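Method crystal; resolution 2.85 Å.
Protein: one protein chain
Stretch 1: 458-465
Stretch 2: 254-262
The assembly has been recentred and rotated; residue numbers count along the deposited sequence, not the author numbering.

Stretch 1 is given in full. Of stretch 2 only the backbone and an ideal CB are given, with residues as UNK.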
# COMPACT_ATOMS: atom_id res chain seq x y z
N GLY A 458 4.27 8.57 -16.58
CA GLY A 458 5.18 9.03 -15.53
C GLY A 458 5.65 7.95 -14.57
O GLY A 458 6.15 8.26 -13.49
N TYR A 459 5.51 6.68 -14.96
CA TYR A 459 5.92 5.56 -14.12
C TYR A 459 7.44 5.52 -13.86
O TYR A 459 7.87 5.59 -12.71
CB TYR A 459 5.42 4.24 -14.71
CG TYR A 459 5.92 2.98 -14.02
CD1 TYR A 459 5.46 2.61 -12.75
CD2 TYR A 459 6.83 2.14 -14.67
CE1 TYR A 459 5.92 1.44 -12.13
CE2 TYR A 459 7.29 0.98 -14.06
CZ TYR A 459 6.84 0.63 -12.79
OH TYR A 459 7.31 -0.53 -12.21
N LEU A 460 8.24 5.44 -14.93
CA LEU A 460 9.70 5.36 -14.81
C LEU A 460 10.31 6.50 -14.05
O LEU A 460 11.37 6.35 -13.46
CB LEU A 460 10.36 5.30 -16.18
CG LEU A 460 10.42 4.00 -16.97
CD1 LEU A 460 11.47 4.16 -18.04
CD2 LEU A 460 10.74 2.80 -16.10
N SER A 461 9.65 7.65 -14.07
CA SER A 461 10.20 8.86 -13.46
C SER A 461 9.90 8.99 -11.97
O SER A 461 10.48 9.85 -11.30
CB SER A 461 9.71 10.11 -14.20
OG SER A 461 8.29 10.18 -14.21
N SER A 462 9.01 8.14 -11.46
CA SER A 462 8.55 8.24 -10.08
C SER A 462 9.70 8.01 -9.11
O SER A 462 10.42 7.02 -9.23
CB SER A 462 7.41 7.26 -9.80
OG SER A 462 6.91 7.42 -8.48
N GLY A 463 9.86 8.93 -8.17
CA GLY A 463 10.97 8.89 -7.24
C GLY A 463 12.24 9.51 -7.78
O GLY A 463 13.19 9.73 -7.05
N PHE A 464 12.26 9.80 -9.08
CA PHE A 464 13.40 10.47 -9.69
C PHE A 464 13.04 11.88 -10.17
O PHE A 464 13.90 12.76 -10.24
CB PHE A 464 13.97 9.64 -10.83
CG PHE A 464 14.61 8.36 -10.38
CD1 PHE A 464 15.95 8.34 -9.98
CD2 PHE A 464 13.89 7.17 -10.36
CE1 PHE A 464 16.55 7.15 -9.56
CE2 PHE A 464 14.48 5.98 -9.94
CZ PHE A 464 15.82 5.97 -9.54
N LYS A 465 11.76 12.08 -10.51
CA LYS A 465 11.22 13.41 -10.79
C LYS A 465 10.41 13.92 -9.56
O LYS A 465 9.55 13.20 -9.05
CB LYS A 465 10.39 13.42 -12.08
CG LYS A 465 10.05 14.84 -12.53
CD LYS A 465 9.29 14.98 -13.84
CE LYS A 465 8.82 16.44 -13.99
NZ LYS A 465 7.89 16.66 -15.13
N UNK A 254 11.08 -8.04 -8.92
CA UNK A 254 12.38 -7.74 -9.52
C UNK A 254 12.35 -6.53 -10.44
O UNK A 254 13.37 -5.84 -10.59
CB UNK A 254 12.88 -8.96 -10.30
N UNK A 255 11.18 -6.26 -11.02
CA UNK A 255 10.96 -5.08 -11.82
C UNK A 255 11.10 -3.82 -10.97
O UNK A 255 11.75 -2.85 -11.37
CB UNK A 255 9.58 -5.13 -12.48
N UNK A 256 10.51 -3.83 -9.79
CA UNK A 256 10.64 -2.71 -8.88
C UNK A 256 12.06 -2.59 -8.33
O UNK A 256 12.54 -1.50 -8.06
CB UNK A 256 9.64 -2.85 -7.73
N UNK A 257 12.74 -3.72 -8.18
CA UNK A 257 14.07 -3.77 -7.62
C UNK A 257 15.11 -3.23 -8.62
O UNK A 257 15.99 -2.46 -8.25
CB UNK A 257 14.41 -5.20 -7.21
N UNK A 258 14.97 -3.62 -9.88
CA UNK A 258 15.99 -3.37 -10.88
C UNK A 258 15.65 -2.21 -11.83
O UNK A 258 16.41 -1.24 -11.93
CB UNK A 258 16.22 -4.65 -11.69
N UNK A 259 14.51 -2.30 -12.50
CA UNK A 259 14.11 -1.31 -13.50
C UNK A 259 13.73 0.05 -12.89
O UNK A 259 14.06 1.09 -13.46
CB UNK A 259 12.93 -1.85 -14.31
N UNK A 260 13.05 0.05 -11.74
CA UNK A 260 12.61 1.32 -11.15
C UNK A 260 13.26 1.65 -9.84
O UNK A 260 13.11 2.76 -9.34
CB UNK A 260 11.09 1.30 -10.95
N UNK A 261 13.97 0.68 -9.26
CA UNK A 261 14.69 0.89 -8.01
C UNK A 261 13.79 1.44 -6.89
O UNK A 261 14.19 2.29 -6.07
CB UNK A 261 15.86 1.85 -8.25
N UNK A 262 12.56 0.95 -6.86
CA UNK A 262 11.60 1.40 -5.88
C UNK A 262 11.30 0.34 -4.83
O UNK A 262 10.53 -0.60 -5.06
CB UNK A 262 10.31 1.82 -6.58

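Position 254 opens the segment in helical geometry, with nothing of stretch 1 within reach of its CB. The contact sets no rule here, and many helix-compatible residues would serve; the deposited one is Tyr-254.

Position 255 is different. Its CA-to-CB bond points toward stretch 1, and the ideal CB lies 5.1 Å from OH of Tyr-459. A hydroxyl at that range invites a polar chain of middling length, whether donor or acceptor: Gln, Glu, Asn or His would all be sensible. The residue is Gln-255, extended with chi1 and chi2 both t, and its NE2 donates to Tyr-459 OH at 2.9 Å with a good angle of 156°.

At position 256 the CB leaves sideways and finds nothing close, so only a chain that bends back could join in. A flexible acceptor would suit the same hydroxyl; a small residue would simply stay out. Glu-256 bends, with chi1 and chi2 both m, and its OE2 accepts from Tyr-459 OH at a very short 2.4 Å. The phenol thus accepts from one helix residue and donates to the next.

Positions 257 and 258 are out of reach of stretch 1, and the contact cannot choose between residues there. They are Leu-257 and Ile-258.

Position 259 points sideways, its ideal CB 5.4 Å from CD2 of Leu-460. The leucine methyl and the edge of the tyrosine ring would accept Leu, Met or the aliphatic part of a longer polar chain. Gln-259 brings its amide to both, NE2 lying 3.8 Å from Tyr-459 CE2 and 4.1 Å from Leu-460 CD2.

Position 260 faces stretch 1 squarely, with its CB 4.4 Å from Tyr-459 OH and 5.4 Å from Leu-460 CD2. So near, a compact side chain is the natural choice: Ala, Ser, Thr or Val. Thr-260 sets CG2 3.4 Å from Tyr-459 OH and 4.3 Å from Leu-460 CD2, while OG1 donates to Glu-256 OE1 at 2.9 Å, tying down the carboxylate that receives the phenol.

Position 261 has positive phi, which favours Gly, Asn or Asp, and its CB is 4.3 Å from Phe-464 CZ. Asn-261 fits the turn and reaches back to the helix backbone, ND2 donating to Leu-257 O at 2.8 Å.

Position 262 points toward stretch 1 but stops short of contact. Preceding a new helix, it suits a capping Ser, Thr, Asp or Asn; Asn-262 caps a backbone N just beyond.

Stretch 2, residues 254-262: YQELIQTNN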
# COMPACT_ATOMS: atom_id res chain seq x y z
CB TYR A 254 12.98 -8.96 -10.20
CG TYR A 254 13.41 -10.00 -9.20
CD1 TYR A 254 12.70 -11.20 -9.05
CD2 TYR A 254 14.51 -9.78 -8.36
CE1 TYR A 254 13.09 -12.15 -8.12
CE2 TYR A 254 14.89 -10.73 -7.42
CZ TYR A 254 14.18 -11.91 -7.31
OH TYR A 254 14.56 -12.86 -6.40
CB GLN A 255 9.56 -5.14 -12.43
CG GLN A 255 9.21 -3.95 -13.30
CD GLN A 255 7.81 -4.03 -13.86
OE1 GLN A 255 7.42 -5.05 -14.43
NE2 GLN A 255 7.05 -2.95 -13.70
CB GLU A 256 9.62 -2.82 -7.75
CG GLU A 256 8.18 -2.81 -8.24
CD GLU A 256 7.83 -1.59 -9.10
OE1 GLU A 256 8.18 -0.45 -8.72
OE2 GLU A 256 7.19 -1.78 -10.15
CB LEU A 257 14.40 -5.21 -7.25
CG LEU A 257 14.87 -5.52 -5.84
CD1 LEU A 257 13.87 -5.02 -4.82
CD2 LEU A 257 15.04 -7.02 -5.68
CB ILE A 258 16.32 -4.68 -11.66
CG1 ILE A 258 17.07 -5.66 -10.74
CG2 ILE A 258 17.11 -4.41 -12.94
CD1 ILE A 258 18.32 -5.09 -10.05
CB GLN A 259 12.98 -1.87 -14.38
CG GLN A 259 12.32 -0.89 -15.35
CD GLN A 259 11.17 -1.53 -16.13
OE1 GLN A 259 11.39 -2.33 -17.06
NE2 GLN A 259 9.93 -1.18 -15.75
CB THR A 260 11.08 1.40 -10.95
OG1 THR A 260 10.69 0.55 -9.86
CG2 THR A 260 10.36 1.00 -12.21
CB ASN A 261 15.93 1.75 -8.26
CG ASN A 261 16.80 1.20 -9.38
OD1 ASN A 261 17.23 1.93 -10.27
ND2 ASN A 261 17.04 -0.11 -9.37
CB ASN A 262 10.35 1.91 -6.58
CG ASN A 262 9.35 2.54 -5.62
OD1 ASN A 262 9.56 2.59 -4.41
ND2 ASN A 262 8.26 3.02 -6.18
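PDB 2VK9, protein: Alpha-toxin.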